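Local coordinates for glycosyltransferase Gtf1 (Streptococcus pneumoniae, PDB 4PQG), which belongs to the glycosyltransferases of GT-B fold and is modelled here with uridine-5'-diphosphate and 2-acetamido-2-deoxy-beta-D-glucopyranose, at residues A[27-32]-A[225-230]; A[33-38]-A[499-504]; A[285-290]-A[433-438]; A[314-319]-A[417-422]. One frame throughout, in Å; residues are numbered along the deposited sequence.

Overall arrangement
All four contacts are largely buried, but they sit at different depths: contact 1 is centred about 8 Å from the chain's centre, contacts 2 and 3 about 20 Å. Contacts 1 and 2 share helix 24-38. Its middle turns make a charged, hydrogen-bonded joint to the end of strand 223-226, and its last turn packs aromatic and aliphatic groups on the C-terminal helix 494-508. Contacts 3 and 4 bring parts of the first domain, built on a seven-stranded parallel sheet, or the chain leaving it, against the second domain, with no hydrogen bond across either; contact 3 alone has an exposed member, Arg289. Contacts 1 and 4 meet through Tyr31 and both touch uridine-5'-diphosphate.

Contact 1 of 4, residues A[27-32]-A[225-230]; sequences YAQAYR and ILDRET. With UDP (uridine-5'-diphosphate), chain C.
Asp227 OD2 is held by two donors from the same helix. Arg32 NH2 lies 2.7 Å from Asp227 OD2, on the syn lone pair of that oxygen, in a nearly straight bond (172°), while Gln29 NE2 reaches OD2 at 2.9 Å from above the carboxylate plane. Arg32 NH1 adds a 2.8 Å bond to Asp227 OD1, making an end-on, two-nitrogen salt bridge with guanidinium and carboxylate only 17° from coplanar. The arginine gets there because its chain, CG anti to the backbone N, bends at chi3. Ile225 CG2 covers one guanidinium face, 3.7 Å from Arg32 NH2.

Asp227 follows strand 223-226 at its C-terminal end, and helix 24-38 packs beside that strand in the Rossmann-like first domain. Asn13 on the neighbouring strand 10-15 also takes a bond from Arg32 NH2, and His250 is bonded to Asp227 OD1. One turn back, the Tyr27 ring lies under the ribose of uridine-5'-diphosphate, with C1' 3.7 Å above the centre of that ring.

Two bonds lying in the guanidinium plane, and a third from above the carboxylate, hold Asp227 in position and twist, consistent with OD1 being held toward His250, a residue next to the bound 2-acetamido-2-deoxy-beta-D-glucopyranose.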
# COMPACT_ATOMS: atom_id res chain seq x y z
N TYR A 27 2.05 1.57 3.23
CA TYR A 27 3.26 1.80 4.03
C TYR A 27 3.04 2.88 5.11
O TYR A 27 3.54 2.74 6.24
CB TYR A 27 4.48 2.09 3.14
CG TYR A 27 5.01 0.81 2.55
CD1 TYR A 27 5.90 0.02 3.26
CD2 TYR A 27 4.57 0.35 1.30
CE1 TYR A 27 6.37 -1.17 2.74
CE2 TYR A 27 5.04 -0.84 0.76
CZ TYR A 27 5.93 -1.60 1.50
OH TYR A 27 6.40 -2.77 1.01
N ALA A 28 2.30 3.93 4.76
CA ALA A 28 1.91 4.95 5.73
C ALA A 28 1.15 4.34 6.91
O ALA A 28 1.34 4.75 8.07
CB ALA A 28 1.07 6.04 5.08
N GLN A 29 0.27 3.40 6.61
CA GLN A 29 -0.47 2.69 7.65
C GLN A 29 0.49 1.89 8.53
O GLN A 29 0.33 1.84 9.75
CB GLN A 29 -1.51 1.75 7.06
CG GLN A 29 -2.75 2.40 6.48
CD GLN A 29 -3.90 1.40 6.39
OE1 GLN A 29 -3.73 0.29 5.88
NE2 GLN A 29 -5.06 1.78 6.91
N ALA A 30 1.48 1.26 7.90
CA ALA A 30 2.48 0.52 8.63
C ALA A 30 3.32 1.46 9.49
O ALA A 30 3.61 1.13 10.65
CB ALA A 30 3.36 -0.30 7.69
N TYR A 31 3.71 2.62 8.96
CA TYR A 31 4.38 3.61 9.80
C TYR A 31 3.52 3.96 11.03
O TYR A 31 4.01 3.92 12.16
CB TYR A 31 4.73 4.88 9.02
CG TYR A 31 6.05 4.81 8.27
CD1 TYR A 31 7.28 4.96 8.95
CD2 TYR A 31 6.08 4.61 6.89
CE1 TYR A 31 8.49 4.93 8.25
CE2 TYR A 31 7.28 4.55 6.19
CZ TYR A 31 8.48 4.71 6.88
OH TYR A 31 9.68 4.66 6.17
N ARG A 32 2.24 4.28 10.79
CA ARG A 32 1.29 4.65 11.85
C ARG A 32 1.16 3.56 12.92
O ARG A 32 1.11 3.85 14.12
CB ARG A 32 -0.08 4.97 11.26
CG ARG A 32 -1.00 5.77 12.17
CD ARG A 32 -2.38 5.94 11.57
NE ARG A 32 -2.31 6.52 10.23
CZ ARG A 32 -3.10 6.19 9.21
NH1 ARG A 32 -2.92 6.77 8.04
NH2 ARG A 32 -4.04 5.27 9.36
N ILE A 225 -9.97 6.19 11.78
CA ILE A 225 -9.16 6.86 10.78
C ILE A 225 -9.36 6.17 9.44
O ILE A 225 -9.07 4.98 9.28
CB ILE A 225 -7.67 6.86 11.16
CG1 ILE A 225 -7.48 7.48 12.56
CG2 ILE A 225 -6.84 7.56 10.10
CD1 ILE A 225 -6.07 7.42 13.09
N LEU A 226 -9.84 6.95 8.49
CA LEU A 226 -10.17 6.45 7.17
C LEU A 226 -9.09 6.78 6.13
O LEU A 226 -8.90 7.94 5.74
CB LEU A 226 -11.51 7.04 6.75
CG LEU A 226 -12.22 6.53 5.50
CD1 LEU A 226 -12.39 5.02 5.56
CD2 LEU A 226 -13.57 7.22 5.41
N ASP A 227 -8.42 5.74 5.66
CA ASP A 227 -7.37 5.91 4.66
C ASP A 227 -7.85 5.83 3.21
O ASP A 227 -7.48 6.66 2.36
CB ASP A 227 -6.24 4.92 4.94
CG ASP A 227 -5.43 5.34 6.14
OD1 ASP A 227 -4.83 6.45 6.04
OD2 ASP A 227 -5.43 4.62 7.17
N ARG A 228 -8.69 4.83 2.95
CA ARG A 228 -9.30 4.63 1.64
C ARG A 228 -10.68 4.05 1.86
O ARG A 228 -10.88 3.24 2.78
CB ARG A 228 -8.55 3.59 0.87
CG ARG A 228 -7.40 4.06 0.05
CD ARG A 228 -7.16 2.94 -0.94
NE ARG A 228 -5.76 2.51 -1.01
CZ ARG A 228 -4.91 2.95 -1.92
NH1 ARG A 228 -5.31 3.87 -2.80
NH2 ARG A 228 -3.66 2.50 -1.94
N GLU A 229 -11.61 4.41 0.99
CA GLU A 229 -13.04 4.33 1.34
C GLU A 229 -13.98 4.11 0.16
O GLU A 229 -15.21 4.16 0.32
CB GLU A 229 -13.38 5.62 2.14
CG GLU A 229 -14.71 6.32 1.87
CD GLU A 229 -14.71 7.24 0.65
OE1 GLU A 229 -13.76 7.25 -0.16
OE2 GLU A 229 -15.72 7.96 0.51
N THR A 230 -13.41 3.86 -1.02
CA THR A 230 -14.25 3.62 -2.20
C THR A 230 -15.28 2.53 -1.93
O THR A 230 -14.90 1.43 -1.55
CB THR A 230 -13.42 3.24 -3.45
OG1 THR A 230 -12.65 4.38 -3.86
CG2 THR A 230 -14.34 2.82 -4.60
N1 UDP C . 8.69 0.52 -1.30
C2 UDP C . 9.29 -0.69 -0.90
N3 UDP C . 10.04 -1.36 -1.77
C4 UDP C . 10.23 -0.94 -3.03
C5 UDP C . 9.64 0.25 -3.47
C6 UDP C . 8.86 0.98 -2.56
O2 UDP C . 9.15 -1.14 0.26
O4 UDP C . 10.95 -1.63 -3.79
C1' UDP C . 7.90 1.26 -0.30
C2' UDP C . 8.71 2.47 0.15
O2' UDP C . 9.64 2.19 1.22
C3' UDP C . 7.66 3.49 0.58
C4' UDP C . 6.42 3.09 -0.22
O4' UDP C . 6.71 1.82 -0.84
O3' UDP C . 7.38 3.37 1.98
C5' UDP C . 6.08 4.09 -1.33
O5' UDP C . 5.57 5.26 -0.73
PA UDP C . 5.65 6.68 -1.47
O1A UDP C . 5.01 7.72 -0.59
O2A UDP C . 7.09 6.88 -1.89
O3A UDP C . 4.93 6.51 -2.90
PB UDP C . 3.42 6.14 -3.29
O1B UDP C . 3.10 7.07 -4.44
O2B UDP C . 3.46 4.66 -3.67
O3B UDP C . 2.57 6.46 -2.08

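Contact 2 of 4, residues A[33-38]-A[499-504]; sequences AGVFRK and EKWKKT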
# COMPACT_ATOMS: atom_id res chain seq x y z
N ALA A 33 1.13 2.30 12.47
CA ALA A 33 1.10 1.16 13.38
C ALA A 33 2.32 1.12 14.28
O ALA A 33 2.20 0.77 15.46
CB ALA A 33 0.98 -0.14 12.60
N GLY A 34 3.49 1.45 13.73
CA GLY A 34 4.73 1.55 14.50
C GLY A 34 4.64 2.61 15.58
O GLY A 34 5.16 2.43 16.68
N VAL A 35 3.99 3.72 15.25
CA VAL A 35 3.77 4.82 16.20
C VAL A 35 2.81 4.40 17.32
O VAL A 35 3.07 4.66 18.50
CB VAL A 35 3.21 6.08 15.52
CG1 VAL A 35 2.70 7.07 16.56
CG2 VAL A 35 4.25 6.73 14.62
N PHE A 36 1.70 3.77 16.95
CA PHE A 36 0.72 3.34 17.93
C PHE A 36 1.28 2.30 18.90
O PHE A 36 0.96 2.34 20.09
CB PHE A 36 -0.57 2.86 17.26
CG PHE A 36 -1.32 3.96 16.54
CD1 PHE A 36 -1.17 5.29 16.92
CD2 PHE A 36 -2.19 3.65 15.51
CE1 PHE A 36 -1.87 6.29 16.28
CE2 PHE A 36 -2.91 4.65 14.87
CZ PHE A 36 -2.75 5.97 15.25
N ARG A 37 2.12 1.40 18.39
CA ARG A 37 2.81 0.43 19.24
C ARG A 37 3.70 1.12 20.27
O ARG A 37 3.67 0.78 21.46
CB ARG A 37 3.63 -0.56 18.41
CG ARG A 37 2.80 -1.57 17.65
CD ARG A 37 3.64 -2.75 17.14
NE ARG A 37 4.73 -2.34 16.27
CZ ARG A 37 4.68 -2.28 14.94
NH1 ARG A 37 3.58 -2.61 14.27
NH2 ARG A 37 5.75 -1.89 14.27
N LYS A 38 4.47 2.10 19.80
CA LYS A 38 5.38 2.84 20.66
C LYS A 38 4.63 3.60 21.73
O LYS A 38 5.07 3.65 22.87
CB LYS A 38 6.22 3.82 19.84
CG LYS A 38 7.48 3.23 19.25
CD LYS A 38 8.10 4.21 18.26
CE LYS A 38 9.53 3.84 17.90
NZ LYS A 38 9.61 2.50 17.27
N GLU A 499 5.04 12.68 19.54
CA GLU A 499 4.44 13.81 20.26
C GLU A 499 3.27 14.39 19.50
O GLU A 499 2.29 14.84 20.11
CB GLU A 499 5.49 14.89 20.53
CG GLU A 499 6.43 14.55 21.68
CD GLU A 499 5.69 14.30 22.98
OE1 GLU A 499 4.83 15.13 23.35
OE2 GLU A 499 5.95 13.26 23.62
N LYS A 500 3.35 14.39 18.17
CA LYS A 500 2.24 14.90 17.36
C LYS A 500 1.04 13.97 17.51
O LYS A 500 -0.09 14.43 17.66
CB LYS A 500 2.64 15.04 15.89
CG LYS A 500 3.79 16.01 15.66
CD LYS A 500 4.01 16.34 14.19
CE LYS A 500 5.35 17.02 13.97
NZ LYS A 500 5.41 18.37 14.60
N TRP A 501 1.29 12.66 17.48
CA TRP A 501 0.22 11.67 17.62
C TRP A 501 -0.33 11.66 19.03
O TRP A 501 -1.54 11.79 19.22
CB TRP A 501 0.70 10.28 17.19
CG TRP A 501 0.65 10.10 15.68
CD1 TRP A 501 1.73 10.00 14.80
CD2 TRP A 501 -0.54 9.99 14.83
NE1 TRP A 501 1.29 9.85 13.51
CE2 TRP A 501 -0.06 9.84 13.45
CE3 TRP A 501 -1.92 10.01 15.06
CZ2 TRP A 501 -0.92 9.71 12.37
CZ3 TRP A 501 -2.78 9.89 13.97
CH2 TRP A 501 -2.30 9.74 12.66
N LYS A 502 0.56 11.56 20.01
CA LYS A 502 0.20 11.69 21.42
C LYS A 502 -0.70 12.90 21.64
O LYS A 502 -1.79 12.76 22.20
CB LYS A 502 1.46 11.77 22.29
CG LYS A 502 1.26 11.48 23.77
CD LYS A 502 2.60 11.44 24.48
CE LYS A 502 2.46 11.56 25.99
NZ LYS A 502 1.91 10.33 26.62
N LYS A 503 -0.28 14.07 21.17
CA LYS A 503 -1.08 15.30 21.29
C LYS A 503 -2.47 15.16 20.67
O LYS A 503 -3.47 15.56 21.28
CB LYS A 503 -0.33 16.49 20.68
CG LYS A 503 -1.02 17.84 20.80
CD LYS A 503 -0.25 18.92 20.03
CE LYS A 503 -0.78 20.32 20.31
NZ LYS A 503 -2.13 20.59 19.72
N THR A 504 -2.53 14.62 19.46
CA THR A 504 -3.80 14.43 18.74
C THR A 504 -4.68 13.41 19.45
O THR A 504 -5.89 13.60 19.57
CB THR A 504 -3.56 13.99 17.27
OG1 THR A 504 -2.45 14.71 16.72
CG2 THR A 504 -4.79 14.23 16.41
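Val35 and Trp501 meet because each first torsion points its side chain across the gap between helices. In Val35, CG1 stands anti to the backbone N (chi1 167°) and leads toward the indole. Trp501 has CG anti to its own carbonyl carbon (chi1 -81°), which brings the indole across, and chi2 turns its face to Phe36. The Phe36 CB does not point straight at helix 494-508, but the ring extends to the same indole.

Val35 CG1 comes 3.6 Å from Trp501 CD1, at the pyrrole end, and also lies 3.8 Å from Trp501 CB. The Phe36 ring takes the other end: its CE1 is 3.9 Å from Trp501 CE3, and its CZ edge runs on toward CZ3. This is a T-shaped pair, the edge of Phe36 directed at the face of the six-membered indole ring, with the ring planes 80° apart and the centroids 5.4 Å apart. Both partners lie on one side of the indole plane. Trp501 also packs on the aliphatic part of Arg32 and on Ile225, so it continues directly into the salt-bridged joint one turn earlier on helix 24-38.

Helix 494-508 is the last helix of the chain, returning to pack on the first domain, the C-terminal crossover familiar in GT-B enzymes. Ile311 and Leu39 flank Trp501 as well. On the same helix Thr504 OG1 hydrogen-bonds Lys500 O at 2.6 Å, one turn back.

With no hydrogen bond crossing between the two helices here, the returning helix is fastened at this point by shape and by aromatic and aliphatic contact around one tryptophan.

Contact 3 of 4, residues A[285-290]-A[433-438]; sequences VSTDRQ and VPYGNQ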
# COMPACT_ATOMS: atom_id res chain seq x y z
N VAL A 285 -3.34 15.85 6.94
CA VAL A 285 -2.48 15.97 5.75
C VAL A 285 -1.01 15.88 6.14
O VAL A 285 -0.68 16.14 7.29
CB VAL A 285 -2.69 17.29 4.97
CG1 VAL A 285 -4.11 17.40 4.46
CG2 VAL A 285 -2.31 18.49 5.83
N SER A 286 -0.14 15.54 5.20
CA SER A 286 1.27 15.31 5.53
C SER A 286 2.16 16.55 5.62
O SER A 286 3.22 16.50 6.24
CB SER A 286 1.90 14.31 4.57
OG SER A 286 1.31 13.03 4.74
N THR A 287 1.77 17.64 4.96
CA THR A 287 2.57 18.87 4.96
C THR A 287 1.71 20.08 5.25
O THR A 287 0.51 20.08 4.98
CB THR A 287 3.24 19.12 3.61
OG1 THR A 287 2.23 19.40 2.63
CG2 THR A 287 4.08 17.94 3.19
N ASP A 288 2.33 21.14 5.78
CA ASP A 288 1.63 22.39 6.03
C ASP A 288 1.16 23.08 4.76
O ASP A 288 0.17 23.78 4.79
CB ASP A 288 2.50 23.37 6.83
CG ASP A 288 2.60 23.01 8.29
OD1 ASP A 288 1.62 22.49 8.86
OD2 ASP A 288 3.68 23.24 8.87
N ARG A 289 1.90 22.93 3.66
CA ARG A 289 1.46 23.51 2.40
C ARG A 289 0.13 22.89 1.94
O ARG A 289 -0.77 23.61 1.53
CB ARG A 289 2.53 23.38 1.32
CG ARG A 289 2.20 24.04 -0.02
CD ARG A 289 1.85 25.53 0.05
NE ARG A 289 1.29 26.00 -1.22
CZ ARG A 289 0.42 27.00 -1.35
NH1 ARG A 289 -0.03 27.65 -0.28
NH2 ARG A 289 -0.04 27.34 -2.55
N GLN A 290 -0.01 21.56 2.03
CA GLN A 290 -1.29 20.95 1.64
C GLN A 290 -2.38 21.38 2.60
O GLN A 290 -3.52 21.63 2.20
CB GLN A 290 -1.22 19.43 1.56
CG GLN A 290 -2.49 18.83 0.96
CD GLN A 290 -2.32 17.40 0.51
OE1 GLN A 290 -1.48 16.66 1.03
NE2 GLN A 290 -3.13 16.99 -0.47
N VAL A 433 7.80 20.58 -7.69
CA VAL A 433 6.36 20.39 -7.67
C VAL A 433 5.92 20.05 -6.25
O VAL A 433 6.67 19.43 -5.51
CB VAL A 433 5.88 19.29 -8.65
CG1 VAL A 433 5.97 19.77 -10.10
CG2 VAL A 433 6.64 17.98 -8.45
N PRO A 434 4.70 20.46 -5.86
CA PRO A 434 4.22 20.13 -4.52
C PRO A 434 3.78 18.66 -4.39
O PRO A 434 3.57 18.00 -5.40
CB PRO A 434 3.02 21.08 -4.35
CG PRO A 434 2.53 21.32 -5.73
CD PRO A 434 3.73 21.24 -6.64
N TYR A 435 3.70 18.12 -3.18
CA TYR A 435 4.16 18.78 -1.95
C TYR A 435 5.52 18.26 -1.49
O TYR A 435 6.34 19.03 -0.97
CB TYR A 435 3.12 18.58 -0.84
CG TYR A 435 1.78 19.11 -1.27
CD1 TYR A 435 1.50 20.46 -1.18
CD2 TYR A 435 0.81 18.25 -1.80
CE1 TYR A 435 0.28 20.97 -1.60
CE2 TYR A 435 -0.42 18.74 -2.20
CZ TYR A 435 -0.69 20.09 -2.10
OH TYR A 435 -1.90 20.59 -2.52
N GLY A 436 5.75 16.97 -1.70
CA GLY A 436 6.92 16.29 -1.12
C GLY A 436 8.29 16.80 -1.53
O GLY A 436 9.18 16.96 -0.69
N ASN A 437 8.46 17.04 -2.83
CA ASN A 437 9.75 17.51 -3.35
C ASN A 437 10.12 18.86 -2.76
O ASN A 437 11.28 19.11 -2.45
CB ASN A 437 9.70 17.62 -4.88
CG ASN A 437 9.92 16.29 -5.57
OD1 ASN A 437 9.95 15.23 -4.92
ND2 ASN A 437 10.07 16.33 -6.89
N GLN A 438 9.13 19.71 -2.59
CA GLN A 438 9.34 21.03 -2.00
C GLN A 438 9.59 20.95 -0.48
O GLN A 438 10.22 21.84 0.08
CB GLN A 438 8.19 21.97 -2.36
CG GLN A 438 8.17 22.32 -3.84
CD GLN A 438 6.85 22.89 -4.30
OE1 GLN A 438 5.86 22.92 -3.56
NE2 GLN A 438 6.81 23.35 -5.56
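Tyr435 inserts its ring crosswise to the side chain of Gln290, and the two meet at about a right angle along their lengths. Gln290 CB stands over the middle of the ring, 3.7 Å from the centroid and only 9° off its normal, a CH-pi contact. Further out, the glutamine amide lies over the far rim of the same face, tilted 24° from the ring plane, with CD 3.6 Å from Tyr435 CE2. Gln290 reaches this position with CG anti to the backbone N and the rest of the chain extended. The opposite face is covered by Tyr435's own neighbour, Pro434, joined to it by a cis peptide bond; its CB sits 3.6 Å above the ring plane, toward the rim.

The contact spans the two domains of the GT-B fold: Gln290 belongs to the first turn of helix 288-301 in the first, and Tyr435 to the loop between strand 428-431 and helix 436-440 in the second. The hydroxyl of Tyr435 is bonded to Glu252, and Gln290 NE2 to His253 and Ala251 O.

At the ring edge, in its plane, Arg289 CG approaches Tyr435 CD1 at 3.8 Å. Thr287, the N-cap of the helix, accepts from Gln290 N through OG1 (3.2 Å), and that same OG1 lies 3.7 Å from Tyr435 CB.

Contact 4 of 4, residues A[314-319]-A[417-422]; sequences GSIDSL and TLMEAI. With UDP (uridine-5'-diphosphate), chain C.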
# COMPACT_ATOMS: atom_id res chain seq x y z
N GLY A 314 5.01 9.54 7.56
CA GLY A 314 6.19 8.75 7.90
C GLY A 314 7.11 9.51 8.82
O GLY A 314 7.00 10.73 8.95
N SER A 315 8.02 8.79 9.47
CA SER A 315 9.06 9.43 10.26
C SER A 315 10.26 8.49 10.24
O SER A 315 10.13 7.33 9.86
CB SER A 315 8.56 9.70 11.69
OG SER A 315 8.13 8.50 12.32
N ILE A 316 11.43 8.99 10.62
CA ILE A 316 12.66 8.22 10.57
C ILE A 316 13.07 7.88 12.01
O ILE A 316 13.21 8.79 12.84
CB ILE A 316 13.78 9.07 9.91
CG1 ILE A 316 13.43 9.41 8.46
CG2 ILE A 316 15.11 8.33 9.94
CD1 ILE A 316 14.20 10.59 7.91
N ASP A 317 13.27 6.60 12.31
CA ASP A 317 13.62 6.21 13.68
C ASP A 317 14.97 6.84 14.06
O ASP A 317 15.06 7.56 15.04
CB ASP A 317 13.65 4.69 13.85
CG ASP A 317 12.25 4.08 13.91
OD1 ASP A 317 11.24 4.83 13.86
OD2 ASP A 317 12.16 2.85 14.00
N SER A 318 15.98 6.58 13.24
CA SER A 318 17.25 7.27 13.33
C SER A 318 17.81 7.42 11.93
O SER A 318 17.40 6.70 11.01
CB SER A 318 18.23 6.48 14.20
OG SER A 318 18.43 5.17 13.70
N LEU A 319 18.76 8.34 11.77
CA LEU A 319 19.52 8.45 10.53
C LEU A 319 20.31 7.18 10.35
O LEU A 319 20.74 6.57 11.33
CB LEU A 319 20.45 9.66 10.58
CG LEU A 319 19.84 11.01 10.95
CD1 LEU A 319 20.90 12.10 10.79
CD2 LEU A 319 18.62 11.33 10.11
N THR A 417 9.55 7.40 0.14
CA THR A 417 10.92 7.11 -0.32
C THR A 417 11.84 8.35 -0.34
O THR A 417 13.06 8.22 -0.28
CB THR A 417 10.98 6.45 -1.71
OG1 THR A 417 10.44 7.36 -2.69
CG2 THR A 417 10.23 5.10 -1.71
N LEU A 418 11.24 9.54 -0.43
CA LEU A 418 12.03 10.78 -0.34
C LEU A 418 12.54 10.98 1.10
O LEU A 418 13.70 11.30 1.32
CB LEU A 418 11.20 11.99 -0.79
CG LEU A 418 10.46 11.95 -2.14
CD1 LEU A 418 9.69 13.25 -2.33
CD2 LEU A 418 11.41 11.70 -3.30
N MET A 419 11.66 10.77 2.07
CA MET A 419 12.02 10.80 3.49
C MET A 419 13.04 9.71 3.83
O MET A 419 14.05 9.95 4.49
CB MET A 419 10.77 10.62 4.37
CG MET A 419 11.05 10.65 5.87
SD MET A 419 9.71 9.97 6.84
CE MET A 419 9.93 8.23 6.47
N GLU A 420 12.75 8.50 3.36
CA GLU A 420 13.65 7.38 3.56
C GLU A 420 15.01 7.67 2.94
O GLU A 420 16.04 7.48 3.60
CB GLU A 420 13.02 6.09 3.02
CG GLU A 420 11.84 5.59 3.87
CD GLU A 420 10.90 4.60 3.15
OE1 GLU A 420 11.31 4.03 2.11
OE2 GLU A 420 9.75 4.43 3.64
N ALA A 421 15.01 8.16 1.70
CA ALA A 421 16.26 8.53 1.02
C ALA A 421 17.11 9.56 1.81
O ALA A 421 18.29 9.34 2.00
CB ALA A 421 15.98 8.99 -0.40
N ILE A 422 16.52 10.66 2.26
CA ILE A 422 17.32 11.67 2.99
C ILE A 422 17.76 11.19 4.38
O ILE A 422 18.82 11.60 4.88
CB ILE A 422 16.63 13.06 3.11
CG1 ILE A 422 15.35 12.99 3.94
CG2 ILE A 422 16.37 13.67 1.73
CD1 ILE A 422 14.95 14.32 4.56
N1 UDP C . 8.69 0.52 -1.30
C2 UDP C . 9.29 -0.69 -0.90
N3 UDP C . 10.04 -1.36 -1.77
C4 UDP C . 10.23 -0.94 -3.03
C5 UDP C . 9.64 0.25 -3.47
C6 UDP C . 8.86 0.98 -2.56
O2 UDP C . 9.15 -1.14 0.26
O4 UDP C . 10.95 -1.63 -3.79
C1' UDP C . 7.90 1.26 -0.30
C2' UDP C . 8.71 2.47 0.15
O2' UDP C . 9.64 2.19 1.22
C3' UDP C . 7.66 3.49 0.58
C4' UDP C . 6.42 3.09 -0.22
O4' UDP C . 6.71 1.82 -0.84
O3' UDP C . 7.38 3.37 1.98
C5' UDP C . 6.08 4.09 -1.33
O5' UDP C . 5.57 5.26 -0.73
PA UDP C . 5.65 6.68 -1.47
O1A UDP C . 5.01 7.72 -0.59
O2A UDP C . 7.09 6.88 -1.89
O3A UDP C . 4.93 6.51 -2.90
PB UDP C . 3.42 6.14 -3.29
O1B UDP C . 3.10 7.07 -4.44
O2B UDP C . 3.46 4.66 -3.67
O3B UDP C . 2.57 6.46 -2.08
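Helix 416-423 begins at the nucleotide site, and the segment 314-319, part of the linker from the first domain into the second, runs along its flank. Met419 does most of the touching. With CG anti to the backbone N (chi1 -179°) and chi2 extended, its sulfur is carried to the peptide joining Gly314 to Ser315, Met419 SD lying 3.3 Å from Gly314 C. The bend at chi3 then turns Met419 CE toward Ser315, 3.5 Å from Ser315 O. Ile316 slides past in the opposite direction, its CG1 3.7 Å from Met419 CG and its CD1 near the Met419 carbonyl oxygen.

The N-terminal end of the helix and the neighbouring Glu420 serve uridine-5'-diphosphate. Thr417 N gives a nearly straight 3.2 Å bond to O2A of the alpha phosphate (173°). Glu420 takes the ribose with both oxygens, OE1 accepting from O2' at 2.6 Å and OE2 from O3' at 3.1 Å. Tyr31 OH and Tyr399 OH also bond to OE2 and OE1, one each, which would help hold the carboxylate in place.

Glu412 and Glu420, eight residues apart, fit the E-X7-E pattern of GT-B families such as this one, in which the second glutamate binds the ribose hydroxyls.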